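Local coordinates for large adhesion protein (Lap) involved in biofilm formation (Marinobacter hydrocarbonoclasticus, PDB 6XI3) that probably forms part of the calcium-stiffened extender region that projects a bacterial adhesin away from the cell toward its target during biofilm formation, at residues 129-134 / 195-200. Numbering follows the deposited sequence.
Sequences VSVGTI and LTVEAS
Val129 and Ala199 meet at their CB atoms, 3.8 Å apart, at one end of a face-to-face contact between the two sheets of an Ig-like beta-sandwich domain. Residues 129-134 lie on an outermost strand of the three-stranded sheet, residues 195-200 on an inner strand of the four-stranded one. No hydrogen bond joins them, their axes approach to 7.7 Å and their directions differ by 138°, all as expected of strands in opposing sheets. The separation is uneven: the CA atoms of Val129 and Ala199 are 6.4 Å apart, whereas those of Ile134 and Leu195 are 9.3 Å apart, so the two strands diverge toward Ile134 and Leu195 and longer side chains span the wider end.

At the close end the Ala199 methyl sits against the CB-H side of Val129, away from its CA, with the two branches at nearly equal distance, CG2 of Val129 being 4.0 Å from CB of Ala199. With chi1 at 68°, CG2 of Val129 stands anti to the backbone N and comes within 4.3 Å of CG1 of Val197, linking this end to the middle. The backbone N of Val129 also donates a hydrogen bond to Asp211 of strand 208-217, a polar link between the sheets beside the apolar contact.

In the middle, Val131 and Val197 meet at an oblique angle through one branch each, CG2 of Val131 lying 4.0 Å from CG2 of Val197. Both CG1 methyls stand anti to their own backbone N (chi1 near 180°), which leaves the CG2 methyls, each beside its backbone N, to make the contact. Leu143 of strand 140-148 touches both valines.

A classic beta bulge, in which Gly132 and Thr133 both face Asn142, shifts the alternation of side chains, and Ile134 again points inward. Phe217 packs on both Ile134 and Leu195, whose mutual contact is made by their terminal methyls, CD1 of Ile134 lying 4.2 Å from CD1 of Leu195.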
ATOM      1  N   VAL A 129       7.961 -10.691 -21.233  1.00 26.78           N
ATOM      2  CA  VAL A 129       6.876  -9.693 -21.064  1.00 28.62           C
ATOM      3  C   VAL A 129       7.487  -8.405 -20.510  1.00 31.68           C
ATOM      4  O   VAL A 129       8.441  -8.482 -19.732  1.00 28.70           O
ATOM      5  CB  VAL A 129       5.758 -10.197 -20.158  1.00 27.06           C
ATOM      6  CG1 VAL A 129       6.217 -10.338 -18.715  1.00 28.05           C
ATOM      7  CG2 VAL A 129       4.563  -9.267 -20.281  1.00 27.47           C
ATOM      8  N   SER A 130       6.965  -7.264 -20.923  1.00 31.96           N
ATOM      9  CA  SER A 130       7.501  -5.970 -20.454  1.00 35.74           C
ATOM     10  C   SER A 130       6.363  -4.961 -20.335  1.00 35.71           C
ATOM     11  O   SER A 130       5.455  -4.942 -21.202  1.00 30.48           O
ATOM     12  CB  SER A 130       8.648  -5.516 -21.326  1.00 37.99           C
ATOM     13  OG  SER A 130       8.214  -4.606 -22.304  1.00 46.80           O
ATOM     14  N   VAL A 131       6.383  -4.202 -19.243  1.00 28.32           N
ATOM     15  CA  VAL A 131       5.400  -3.121 -19.021  1.00 28.54           C
ATOM     16  C   VAL A 131       5.835  -1.919 -19.843  1.00 25.21           C
ATOM     17  O   VAL A 131       6.934  -1.430 -19.654  1.00 27.09           O
ATOM     18  CB  VAL A 131       5.260  -2.771 -17.539  1.00 29.95           C
ATOM     19  CG1 VAL A 131       4.351  -1.562 -17.366  1.00 31.39           C
ATOM     20  CG2 VAL A 131       4.727  -3.957 -16.781  1.00 31.95           C
ATOM     21  N   GLY A 132       4.989  -1.470 -20.753  1.00 27.01           N
ATOM     22  CA  GLY A 132       5.267  -0.248 -21.522  1.00 26.35           C
ATOM     23  C   GLY A 132       4.994   0.962 -20.656  1.00 27.51           C
ATOM     24  O   GLY A 132       5.853   1.864 -20.572  1.00 25.78           O
ATOM     25  N   THR A 133       3.789   1.033 -20.110  1.00 28.22           N
ATOM     26  CA  THR A 133       3.429   2.100 -19.150  1.00 31.24           C
ATOM     27  C   THR A 133       2.393   1.564 -18.180  1.00 29.51           C
ATOM     28  O   THR A 133       1.522   0.775 -18.592  1.00 25.84           O
ATOM     29  CB  THR A 133       2.815   3.370 -19.760  1.00 34.73           C
ATOM     30  OG1 THR A 133       1.586   3.050 -20.393  1.00 42.12           O
ATOM     31  CG2 THR A 133       3.682   4.031 -20.788  1.00 41.23           C
ATOM     32  N   ILE A 134       2.484   2.045 -16.954  1.00 27.95           N
ATOM     33  CA  ILE A 134       1.357   2.047 -16.001  1.00 27.42           C
ATOM     34  C   ILE A 134       0.850   3.479 -15.993  1.00 27.71           C
ATOM     35  O   ILE A 134       1.560   4.361 -15.498  1.00 28.63           O
ATOM     36  CB  ILE A 134       1.795   1.545 -14.617  1.00 28.61           C
ATOM     37  CG1 ILE A 134       2.274   0.096 -14.684  1.00 30.28           C
ATOM     38  CG2 ILE A 134       0.690   1.721 -13.582  1.00 30.83           C
ATOM     39  CD1 ILE A 134       3.172  -0.297 -13.508  1.00 30.19           C
ATOM     40  N   LEU A 195       3.182  -3.683  -8.575  1.00 26.18           N
ATOM     41  CA  LEU A 195       2.293  -4.506  -9.429  1.00 26.09           C
ATOM     42  C   LEU A 195       3.195  -5.568 -10.027  1.00 26.95           C
ATOM     43  O   LEU A 195       4.286  -5.195 -10.546  1.00 25.09           O
ATOM     44  CB  LEU A 195       1.746  -3.692 -10.604  1.00 32.21           C
ATOM     45  CG  LEU A 195       0.499  -2.861 -10.409  1.00 40.47           C
ATOM     46  CD1 LEU A 195      -0.022  -2.447 -11.787  1.00 41.18           C
ATOM     47  CD2 LEU A 195      -0.563  -3.618  -9.622  1.00 42.51           C
ATOM     48  N   THR A 196       2.791  -6.819  -9.972  1.00 26.81           N
ATOM     49  CA  THR A 196       3.570  -7.902 -10.602  1.00 29.36           C
ATOM     50  C   THR A 196       2.812  -8.343 -11.851  1.00 31.78           C
ATOM     51  O   THR A 196       1.622  -8.697 -11.716  1.00 31.53           O
ATOM     52  CB  THR A 196       3.774  -9.060  -9.626  1.00 33.75           C
ATOM     53  OG1 THR A 196       4.651  -8.567  -8.629  1.00 37.41           O
ATOM     54  CG2 THR A 196       4.387 -10.273 -10.284  1.00 38.90           C
ATOM     55  N   VAL A 197       3.468  -8.345 -13.009  1.00 28.56           N
ATOM     56  CA  VAL A 197       2.838  -8.823 -14.264  1.00 28.92           C
ATOM     57  C   VAL A 197       3.465 -10.178 -14.610  1.00 32.39           C
ATOM     58  O   VAL A 197       4.693 -10.226 -14.788  1.00 33.84           O
ATOM     59  CB  VAL A 197       2.943  -7.801 -15.407  1.00 29.11           C
ATOM     60  CG1 VAL A 197       2.346  -8.336 -16.702  1.00 30.42           C
ATOM     61  CG2 VAL A 197       2.247  -6.504 -15.047  1.00 33.50           C
ATOM     62  N   GLU A 198       2.647 -11.228 -14.681  1.00 30.12           N
ATOM     63  CA  GLU A 198       3.098 -12.577 -15.083  1.00 33.44           C
ATOM     64  C   GLU A 198       2.456 -12.951 -16.427  1.00 33.01           C
ATOM     65  O   GLU A 198       1.236 -12.709 -16.605  1.00 27.61           O
ATOM     66  CB  GLU A 198       2.760 -13.560 -13.968  1.00 40.29           C
ATOM     67  CG  GLU A 198       3.066 -15.000 -14.319  1.00 48.84           C
ATOM     68  CD  GLU A 198       4.530 -15.375 -14.185  1.00 61.42           C
ATOM     69  OE1 GLU A 198       5.185 -14.861 -13.246  1.00 66.98           O
ATOM     70  OE2 GLU A 198       5.019 -16.175 -15.020  1.00 64.23           O
ATOM     71  N   ALA A 199       3.258 -13.515 -17.338  1.00 30.45           N
ATOM     72  CA  ALA A 199       2.811 -13.959 -18.677  1.00 30.38           C
ATOM     73  C   ALA A 199       3.323 -15.374 -18.906  1.00 30.89           C
ATOM     74  O   ALA A 199       4.443 -15.671 -18.467  1.00 32.00           O
ATOM     75  CB  ALA A 199       3.268 -13.011 -19.759  1.00 28.79           C
ATOM     76  N   SER A 200       2.491 -16.216 -19.518  1.00 30.26           N
ATOM     77  CA  SER A 200       2.803 -17.637 -19.760  1.00 29.43           C
ATOM     78  C   SER A 200       2.138 -18.123 -21.057  1.00 27.23           C
ATOM     79  O   SER A 200       1.082 -17.624 -21.488  1.00 25.62           O
ATOM     80  CB  SER A 200       2.455 -18.477 -18.549  1.00 31.50           C
ATOM     81  OG  SER A 200       1.046 -18.534 -18.343  1.00 37.21           O
TER